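Local coordinates for protein homocysteine S-methyltransferase (PDB 5DMM) that transfers a methyl group from S-methylmethionine, or less efficiently from S-adenosylmethionine, to homocysteine, yielding methionine with the help of zinc, at residues T207-R210 and D211-A214. Sequence-based numbering, arbitrary orientation.
Sequences TPLR and DVVA
Asp211 lays its CB against the methyl of Thr207 and sends its carboxylate back to the ring of Pro208. The CB lies 3.9 Å from Thr207 CG2 and also close to the carbonyl oxygen of Pro208. With CG beside the backbone N (chi1 -65°), the carboxylate is carried toward the residues that precede the helix. There its two oxygens part company: OD2 sits against the proline ring, 3.4 Å from Pro208 CD, whereas OD1 passes the CG of Arg210 and accepts a hydrogen bond from a water, 2.8 Å from the water oxygen. That water in turn accepts a longer bond from Arg210 NH2, meeting the guanidinium at its edge, so the two opposite charges are bridged by solvent. The guanidinium stands almost perpendicular to the carboxylate (88°) and lays one face over Pro208 CB. A lysine in place of Asp211 would probably leave this water without its acceptor and set a like charge beside Arg210.

Thr207 and Pro208 lead into helix 209-217, on the outside of the TIM barrel, reached from barrel strand 191-197 through the short strand 202-203. An acidic residue in the first turn is probably favoured by the positive end of the helix dipole. Pro208 suits the N-cap because that position needs no N-H of its own; its carbonyl accepts from Asp211 N at 3.0 Å, the donor well above the carbonyl plane, and weakly from Val212 N. Regular helical bonding follows, with Val213 N to Leu209 O nearly straight (174°) and Ala214 N to Arg210 O. Aliphatic side chains suit the buried positions: Leu209 packs on Leu197, Val212 on Phe195 and Val213 on Leu242 of helix 235-243. Val212 CG2 also meets Thr207 CG2, while the Thr207 hydroxyl hydrogen-bonds to Asp205.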
loop_
_atom_site.group_PDB
_atom_site.type_symbol
_atom_site.label_atom_id
_atom_site.label_comp_id
_atom_site.label_asym_id
_atom_site.label_seq_id
_atom_site.Cartn_x
_atom_site.Cartn_y
_atom_site.Cartn_z
ATOM N N THR A 207 9.935 14.793 -10.756
ATOM C CA THR A 207 11.245 14.209 -10.468
ATOM C C THR A 207 11.549 13.001 -11.356
ATOM O O THR A 207 10.747 12.085 -11.454
ATOM C CB THR A 207 11.344 13.769 -8.982
ATOM O OG1 THR A 207 10.955 14.850 -8.130
ATOM C CG2 THR A 207 12.770 13.341 -8.636
ATOM N N PRO A 208 12.721 12.993 -11.998
ATOM C CA PRO A 208 13.141 11.792 -12.730
ATOM C C PRO A 208 13.194 10.571 -11.806
ATOM O O PRO A 208 13.707 10.671 -10.696
ATOM C CB PRO A 208 14.545 12.164 -13.238
ATOM C CG PRO A 208 14.528 13.668 -13.298
ATOM C CD PRO A 208 13.714 14.080 -12.106
ATOM N N LEU A 209 12.674 9.434 -12.256
ATOM C CA LEU A 209 12.675 8.245 -11.413
ATOM C C LEU A 209 14.084 7.781 -11.043
ATOM O O LEU A 209 14.268 7.183 -9.986
ATOM C CB LEU A 209 11.902 7.113 -12.088
ATOM C CG LEU A 209 10.380 7.263 -12.023
ATOM C CD1 LEU A 209 9.700 6.221 -12.911
ATOM C CD2 LEU A 209 9.915 7.136 -10.576
ATOM N N ARG A 210 15.081 8.056 -11.893
ATOM C CA ARG A 210 16.452 7.699 -11.552
ATOM C C ARG A 210 16.864 8.367 -10.233
ATOM O O ARG A 210 17.589 7.776 -9.433
ATOM C CB ARG A 210 17.424 8.076 -12.696
ATOM C CG ARG A 210 17.685 9.569 -12.858
ATOM C CD ARG A 210 18.649 9.867 -14.024
ATOM N NE ARG A 210 17.886 10.198 -15.225
ATOM C CZ ARG A 210 17.602 11.437 -15.610
ATOM N NH1 ARG A 210 16.882 11.644 -16.704
ATOM N NH2 ARG A 210 18.048 12.465 -14.903
ATOM N N ASP A 211 16.377 9.582 -9.991
ATOM C CA ASP A 211 16.703 10.303 -8.764
ATOM C C ASP A 211 15.994 9.704 -7.547
ATOM O O ASP A 211 16.548 9.696 -6.439
ATOM C CB ASP A 211 16.342 11.788 -8.892
ATOM C CG ASP A 211 17.167 12.499 -9.951
ATOM O OD1 ASP A 211 18.282 12.027 -10.232
ATOM O OD2 ASP A 211 16.707 13.523 -10.495
ATOM N N VAL A 212 14.777 9.209 -7.753
ATOM C CA VAL A 212 14.015 8.600 -6.662
ATOM C C VAL A 212 14.675 7.292 -6.260
ATOM O O VAL A 212 14.893 7.033 -5.080
ATOM C CB VAL A 212 12.550 8.353 -7.055
ATOM C CG1 VAL A 212 11.772 7.769 -5.870
ATOM C CG2 VAL A 212 11.899 9.656 -7.528
ATOM N N VAL A 213 15.011 6.477 -7.256
ATOM C CA VAL A 213 15.651 5.190 -7.020
ATOM C C VAL A 213 17.008 5.383 -6.354
ATOM O O VAL A 213 17.353 4.677 -5.409
ATOM C CB VAL A 213 15.830 4.395 -8.344
ATOM C CG1 VAL A 213 16.685 3.160 -8.116
ATOM C CG2 VAL A 213 14.482 4.020 -8.935
ATOM N N ALA A 214 17.774 6.355 -6.844
ATOM C CA ALA A 214 19.101 6.623 -6.296
ATOM C C ALA A 214 18.999 7.018 -4.825
ATOM O O ALA A 214 19.777 6.552 -3.989
ATOM C CB ALA A 214 19.804 7.711 -7.100
HETATM O O HOH W 1 20.049 12.472 -12.420
#